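Local coordinates for acyl-CoA dehydrogenase (Bacillus anthracis, PDB 3OWA), which probably oxidises acyl-CoA thioesters to their enoyl-CoA products, using a bound flavin-adenine dinucleotide as the electron acceptor, at residues A[133-136]-A[137-141]; A[263-266]-A[267-271]. All coordinates share one frame; numbering follows the deposited sequence.

In the fold
Both contacts are short runs of alpha-helix, and they sit in different parts of the acyl-CoA dehydrogenase fold. Interaction 1 lies on helix 132-144 in the N-terminal domain, against the strands of the middle domain, its centre about 28 Å from the centre of the chain. Interaction 2 belongs to the long helix 257-293 of the C-terminal domain, and its own centre is about 7 Å from that of the chain. The centres of the two contacts are 22 Å apart and their nearest atoms about 11 Å, so they do not touch, but both pack side chains on helix 124-129. In interaction 2 the side chain of Leu265 is about 8 Å from a bound FAD.

Interaction 1. Residues A[133-136]-A[137-141]; sequences EQKK and KYLPL
Lys135 and Leu139 lie side by side, one turn apart on helix 132-144, in the all-helical N-terminal domain of the acyl-CoA dehydrogenase fold, both side chains heading the same way. The touch is aliphatic: CD1 of Leu139 meets CB of Lys135 at 3.7 Å. With CG of Leu139 beside its own backbone N (chi1 -62°), the isobutyl group leans back over the preceding turn, and that CG comes 3.5 Å from Lys135 O.

Three i to i+4 bonds hold this part of the helix. Tyr138 N gives the straightest, to Gln134 O at 2.9 Å with 167° at the hydrogen, and that same oxygen lies at the edge of the Tyr138 ring, 3.5 Å from CD1. Over one face of the ring comes CG of Lys137, 3.9 Å above the plane and offset toward the rim.

Further out, Gln134 and Tyr138 tie the helix to the middle domain. The amide NE2 of Gln134 donates to the carbonyls of Glu248 and Leu250, the phenol OH of Tyr138 is bonded to Glu213 and Asn249, and both side chains rest on Ile211 of strand 206-213. Leu139 packs on Ile126 and Val127 of helix 124-129, while Lys135, bent at chi3, carries its NZ to the carbonyl of Lys345.

Pro140 interrupts the bonding ladder, having no N-H to offer Lys136 O. Its ring fills the place instead: Lys136 O lies 3.4 Å from Pro140 CD.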
ATOM      1  N   GLU A 133      18.306 -35.621 -24.433  1.00 46.36           N
ATOM      2  CA  GLU A 133      19.229 -34.883 -25.271  1.00 46.64           C
ATOM      3  C   GLU A 133      19.254 -33.382 -24.904  1.00 44.28           C
ATOM      4  O   GLU A 133      20.312 -32.773 -24.792  1.00 43.47           O
ATOM      5  CB  GLU A 133      18.839 -35.085 -26.740  1.00 47.78           C
ATOM      6  CG  GLU A 133      19.725 -34.381 -27.728  1.00 55.13           C
ATOM      7  CD  GLU A 133      19.089 -34.248 -29.103  1.00 64.04           C
ATOM      8  OE1 GLU A 133      17.843 -34.089 -29.183  1.00 67.88           O
ATOM      9  OE2 GLU A 133      19.846 -34.287 -30.105  1.00 68.82           O
ATOM     10  N   GLN A 134      18.076 -32.805 -24.712  1.00 42.69           N
ATOM     11  CA  GLN A 134      17.958 -31.404 -24.280  1.00 41.12           C
ATOM     12  C   GLN A 134      18.605 -31.180 -22.908  1.00 40.50           C
ATOM     13  O   GLN A 134      19.343 -30.237 -22.728  1.00 38.81           O
ATOM     14  CB  GLN A 134      16.491 -30.984 -24.287  1.00 40.08           C
ATOM     15  CG  GLN A 134      15.882 -30.948 -25.701  1.00 39.50           C
ATOM     16  CD  GLN A 134      14.380 -30.935 -25.657  1.00 39.32           C
ATOM     17  OE1 GLN A 134      13.765 -31.384 -24.671  1.00 36.69           O
ATOM     18  NE2 GLN A 134      13.767 -30.414 -26.715  1.00 37.01           N
ATOM     19  N   LYS A 135      18.386 -32.085 -21.964  1.00 40.93           N
ATOM     20  CA  LYS A 135      19.008 -31.930 -20.662  1.00 41.63           C
ATOM     21  C   LYS A 135      20.519 -32.003 -20.705  1.00 42.25           C
ATOM     22  O   LYS A 135      21.186 -31.150 -20.128  1.00 40.87           O
ATOM     23  CB  LYS A 135      18.440 -32.915 -19.649  1.00 42.50           C
ATOM     24  CG  LYS A 135      16.941 -32.760 -19.475  1.00 42.23           C
ATOM     25  CD  LYS A 135      16.426 -33.601 -18.296  1.00 44.42           C
ATOM     26  CE  LYS A 135      16.187 -35.037 -18.719  1.00 46.43           C
ATOM     27  NZ  LYS A 135      15.396 -35.772 -17.727  1.00 49.24           N
ATOM     28  N   LYS A 136      21.078 -32.987 -21.412  1.00 44.01           N
ATOM     29  CA  LYS A 136      22.538 -33.130 -21.423  1.00 46.01           C
ATOM     30  C   LYS A 136      23.203 -31.995 -22.155  1.00 45.38           C
ATOM     31  O   LYS A 136      24.294 -31.598 -21.802  1.00 45.92           O
ATOM     32  CB  LYS A 136      23.001 -34.488 -21.990  1.00 47.83           C
ATOM     33  CG  LYS A 136      22.693 -35.638 -21.052  1.00 51.62           C
ATOM     34  CD  LYS A 136      23.667 -36.802 -21.232  1.00 60.82           C
ATOM     35  CE  LYS A 136      24.686 -36.910 -20.073  1.00 64.64           C
ATOM     36  NZ  LYS A 136      24.072 -37.222 -18.719  1.00 64.59           N
ATOM     37  N   LYS A 137      22.528 -31.464 -23.167  1.00 45.35           N
ATOM     38  CA  LYS A 137      22.984 -30.273 -23.847  1.00 44.93           C
ATOM     39  C   LYS A 137      22.933 -29.017 -22.951  1.00 44.16           C
ATOM     40  O   LYS A 137      23.966 -28.379 -22.741  1.00 44.89           O
ATOM     41  CB  LYS A 137      22.162 -30.048 -25.121  1.00 44.75           C
ATOM     42  CG  LYS A 137      22.621 -28.899 -26.022  1.00 46.80           C
ATOM     43  CD  LYS A 137      22.341 -29.250 -27.471  1.00 49.63           C
ATOM     44  CE  LYS A 137      21.571 -28.199 -28.244  1.00 51.36           C
ATOM     45  NZ  LYS A 137      22.362 -27.127 -28.916  1.00 49.15           N
ATOM     46  N   TYR A 138      21.752 -28.650 -22.442  1.00 42.19           N
ATOM     47  CA  TYR A 138      21.586 -27.301 -21.870  1.00 40.47           C
ATOM     48  C   TYR A 138      21.943 -27.192 -20.399  1.00 39.97           C
ATOM     49  O   TYR A 138      22.576 -26.227 -20.003  1.00 40.38           O
ATOM     50  CB  TYR A 138      20.200 -26.693 -22.173  1.00 39.27           C
ATOM     51  CG  TYR A 138      20.024 -26.359 -23.645  1.00 37.47           C
ATOM     52  CD1 TYR A 138      19.345 -27.233 -24.506  1.00 37.72           C
ATOM     53  CD2 TYR A 138      20.563 -25.187 -24.192  1.00 37.99           C
ATOM     54  CE1 TYR A 138      19.193 -26.946 -25.882  1.00 36.48           C
ATOM     55  CE2 TYR A 138      20.422 -24.885 -25.566  1.00 35.86           C
ATOM     56  CZ  TYR A 138      19.734 -25.773 -26.395  1.00 36.34           C
ATOM     57  OH  TYR A 138      19.575 -25.511 -27.732  1.00 39.73           O
ATOM     58  N   LEU A 139      21.599 -28.199 -19.611  1.00 39.79           N
ATOM     59  CA  LEU A 139      21.710 -28.094 -18.146  1.00 40.58           C
ATOM     60  C   LEU A 139      23.118 -27.873 -17.561  1.00 42.30           C
ATOM     61  O   LEU A 139      23.257 -27.035 -16.661  1.00 41.29           O
ATOM     62  CB  LEU A 139      20.993 -29.229 -17.437  1.00 40.24           C
ATOM     63  CG  LEU A 139      19.492 -29.269 -17.702  1.00 38.99           C
ATOM     64  CD1 LEU A 139      18.912 -30.407 -16.913  1.00 39.54           C
ATOM     65  CD2 LEU A 139      18.821 -27.954 -17.292  1.00 38.50           C
ATOM     66  N   PRO A 140      24.155 -28.611 -18.067  1.00 43.20           N
ATOM     67  CA  PRO A 140      25.500 -28.424 -17.513  1.00 43.63           C
ATOM     68  C   PRO A 140      25.938 -26.972 -17.588  1.00 42.66           C
ATOM     69  O   PRO A 140      26.624 -26.491 -16.714  1.00 43.26           O
ATOM     70  CB  PRO A 140      26.396 -29.304 -18.414  1.00 45.04           C
ATOM     71  CG  PRO A 140      25.476 -30.411 -18.885  1.00 45.16           C
ATOM     72  CD  PRO A 140      24.097 -29.764 -18.993  1.00 44.29           C
ATOM     73  N   LEU A 141      25.507 -26.278 -18.622  1.00 41.62           N
ATOM     74  CA  LEU A 141      25.892 -24.911 -18.854  1.00 40.23           C
ATOM     75  C   LEU A 141      25.040 -23.932 -18.017  1.00 38.40           C
ATOM     76  O   LEU A 141      25.561 -22.961 -17.461  1.00 37.66           O
ATOM     77  CB  LEU A 141      25.720 -24.623 -20.331  1.00 41.00           C
ATOM     78  CG  LEU A 141      26.530 -25.515 -21.285  1.00 44.99           C
ATOM     79  CD1 LEU A 141      25.801 -25.562 -22.632  1.00 45.75           C
ATOM     80  CD2 LEU A 141      27.993 -24.958 -21.425  1.00 44.71           C
TER

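Interaction 2. Residues A[263-266]-A[267-271]; sequences NILN and IGRYK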
ATOM      1  N   ASN A 263       2.624 -25.920 -14.750  1.00 38.77           N
ATOM      2  CA  ASN A 263       3.506 -26.511 -13.763  1.00 38.53           C
ATOM      3  C   ASN A 263       4.593 -25.554 -13.310  1.00 38.01           C
ATOM      4  O   ASN A 263       4.889 -25.489 -12.111  1.00 37.41           O
ATOM      5  CB  ASN A 263       4.136 -27.796 -14.279  1.00 40.07           C
ATOM      6  CG  ASN A 263       3.280 -28.999 -14.001  1.00 41.43           C
ATOM      7  OD1 ASN A 263       3.266 -29.536 -12.880  1.00 43.73           O
ATOM      8  ND2 ASN A 263       2.560 -29.433 -15.014  1.00 40.96           N
ATOM      9  N   ILE A 264       5.166 -24.811 -14.253  1.00 35.93           N
ATOM     10  CA  ILE A 264       6.194 -23.827 -13.940  1.00 36.39           C
ATOM     11  C   ILE A 264       5.649 -22.700 -13.012  1.00 36.86           C
ATOM     12  O   ILE A 264       6.332 -22.228 -12.074  1.00 35.78           O
ATOM     13  CB  ILE A 264       6.790 -23.253 -15.245  1.00 36.10           C
ATOM     14  CG1 ILE A 264       7.500 -24.374 -16.046  1.00 37.91           C
ATOM     15  CG2 ILE A 264       7.727 -22.047 -14.984  1.00 36.05           C
ATOM     16  CD1 ILE A 264       8.584 -25.202 -15.247  1.00 39.84           C
ATOM     17  N   LEU A 265       4.411 -22.304 -13.279  1.00 37.48           N
ATOM     18  CA  LEU A 265       3.723 -21.276 -12.519  1.00 37.76           C
ATOM     19  C   LEU A 265       3.665 -21.610 -11.034  1.00 37.71           C
ATOM     20  O   LEU A 265       3.908 -20.731 -10.201  1.00 37.21           O
ATOM     21  CB  LEU A 265       2.311 -21.165 -13.047  1.00 38.65           C
ATOM     22  CG  LEU A 265       1.640 -19.815 -13.257  1.00 40.85           C
ATOM     23  CD1 LEU A 265       0.128 -20.060 -13.161  1.00 43.41           C
ATOM     24  CD2 LEU A 265       2.101 -18.707 -12.285  1.00 41.10           C
ATOM     25  N   ASN A 266       3.372 -22.874 -10.705  1.00 38.02           N
ATOM     26  CA  ASN A 266       3.284 -23.305  -9.306  1.00 38.37           C
ATOM     27  C   ASN A 266       4.586 -23.082  -8.591  1.00 37.60           C
ATOM     28  O   ASN A 266       4.601 -22.688  -7.441  1.00 38.22           O
ATOM     29  CB  ASN A 266       2.935 -24.787  -9.151  1.00 38.78           C
ATOM     30  CG  ASN A 266       1.580 -25.141  -9.687  1.00 42.17           C
ATOM     31  OD1 ASN A 266       1.396 -26.214 -10.299  1.00 48.04           O
ATOM     32  ND2 ASN A 266       0.620 -24.266  -9.483  1.00 41.22           N
ATOM     33  N   ILE A 267       5.681 -23.398  -9.264  1.00 38.06           N
ATOM     34  CA  ILE A 267       7.004 -23.285  -8.674  1.00 37.46           C
ATOM     35  C   ILE A 267       7.348 -21.813  -8.511  1.00 35.80           C
ATOM     36  O   ILE A 267       7.796 -21.397  -7.444  1.00 36.37           O
ATOM     37  CB  ILE A 267       8.062 -24.029  -9.533  1.00 38.71           C
ATOM     38  CG1 ILE A 267       7.802 -25.554  -9.492  1.00 40.22           C
ATOM     39  CG2 ILE A 267       9.473 -23.674  -9.040  1.00 39.32           C
ATOM     40  CD1 ILE A 267       8.508 -26.358 -10.571  1.00 41.62           C
ATOM     41  N   GLY A 268       7.077 -21.022  -9.543  1.00 34.07           N
ATOM     42  CA  GLY A 268       7.263 -19.549  -9.513  1.00 34.61           C
ATOM     43  C   GLY A 268       6.538 -18.866  -8.360  1.00 33.86           C
ATOM     44  O   GLY A 268       7.100 -18.018  -7.671  1.00 34.21           O
ATOM     45  N   ARG A 269       5.315 -19.313  -8.127  1.00 33.44           N
ATOM     46  CA  ARG A 269       4.482 -18.882  -7.044  1.00 34.20           C
ATOM     47  C   ARG A 269       5.088 -19.102  -5.685  1.00 34.17           C
ATOM     48  O   ARG A 269       5.174 -18.164  -4.889  1.00 33.40           O
ATOM     49  CB  ARG A 269       3.117 -19.593  -7.104  1.00 34.86           C
ATOM     50  CG  ARG A 269       2.020 -18.672  -7.524  1.00 39.06           C
ATOM     51  CD  ARG A 269       1.493 -18.813  -8.897  1.00 42.38           C
ATOM     52  NE  ARG A 269       0.320 -19.683  -8.908  1.00 45.04           N
ATOM     53  CZ  ARG A 269      -0.715 -19.606  -9.754  1.00 46.85           C
ATOM     54  NH1 ARG A 269      -1.687 -20.501  -9.693  1.00 44.17           N
ATOM     55  NH2 ARG A 269      -0.800 -18.654 -10.660  1.00 51.53           N
ATOM     56  N   TYR A 270       5.433 -20.332  -5.347  1.00 34.03           N
ATOM     57  CA  TYR A 270       5.977 -20.514  -3.999  1.00 35.84           C
ATOM     58  C   TYR A 270       7.379 -19.903  -3.857  1.00 34.93           C
ATOM     59  O   TYR A 270       7.749 -19.451  -2.778  1.00 35.85           O
ATOM     60  CB  TYR A 270       5.900 -21.973  -3.494  1.00 37.21           C
ATOM     61  CG  TYR A 270       7.077 -22.833  -3.851  1.00 40.24           C
ATOM     62  CD1 TYR A 270       7.009 -23.733  -4.910  1.00 43.97           C
ATOM     63  CD2 TYR A 270       8.251 -22.779  -3.099  1.00 42.72           C
ATOM     64  CE1 TYR A 270       8.102 -24.542  -5.237  1.00 45.53           C
ATOM     65  CE2 TYR A 270       9.350 -23.572  -3.415  1.00 44.38           C
ATOM     66  CZ  TYR A 270       9.270 -24.449  -4.487  1.00 46.29           C
ATOM     67  OH  TYR A 270      10.357 -25.234  -4.813  1.00 48.87           O
ATOM     68  N   LYS A 271       8.159 -19.907  -4.929  1.00 33.85           N
ATOM     69  CA  LYS A 271       9.488 -19.312  -4.883  1.00 34.57           C
ATOM     70  C   LYS A 271       9.408 -17.809  -4.611  1.00 33.95           C
ATOM     71  O   LYS A 271      10.201 -17.267  -3.844  1.00 32.70           O
ATOM     72  CB  LYS A 271      10.210 -19.552  -6.216  1.00 35.53           C
ATOM     73  CG  LYS A 271      11.531 -20.186  -6.063  1.00 40.60           C
ATOM     74  CD  LYS A 271      11.451 -21.505  -5.390  1.00 46.63           C
ATOM     75  CE  LYS A 271      12.864 -21.987  -5.073  1.00 50.84           C
ATOM     76  NZ  LYS A 271      13.753 -21.919  -6.292  1.00 56.34           N
TER
HETATM   77  O   HOH W   1      -0.442 -22.525  -8.011  1.00 43.66           O
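Helical backbone joins residues 263-266 to 267-271 through three i to i+4 bonds, Gly268 N to Ile264 O, Arg269 N to Leu265 O and, longer than the others at 3.3 Å, Tyr270 N to Asn266 O. The first of these is nearly straight, 172° at the hydrogen.

Leu265 and Arg269, one turn apart, carry the side-chain contact. Arg269 points its first bond back toward the preceding turn, and bends at chi2 (106°) and chi3 (94°) fold the rest of the chain across the leucine. The CD2 methyl of Leu265 meets the arginine shaft, 3.4 Å from Arg269 CD, while the CD1 methyl lies over one face of the guanidinium, though the two are modelled so close that the detail of the fit is doubtful. The planar group thus has hydrocarbon against a face and polar partners at its edge.

At that edge, in the guanidinium plane, sits a water that accepts from Arg269 NH1 at 2.9 Å. The same water is modelled very close to Asn266 ND2, a doubtful pairing, so a bridge between the two side chains is possible but not secure. Arg269 NH2 makes a weak hydrogen bond to the carbonyl of Glu408; this and the water on NH1 may help fix the rotation of the charged group. The Arg269 side chain also packs on Asn414 and Ile417 of helix 411-427.

Ile267 gives an aliphatic contact to Leu124 and Leu128 of helix 124-129 and to Ile354 of helix 348-355, and the side chain of Tyr270 touches Cys361 of helix 358-383.

A long helix packed on all these neighbours, with a buried arginine laid across a leucine, belongs to the C-terminal helical domain of the acyl-CoA dehydrogenase fold, close to its FAD site.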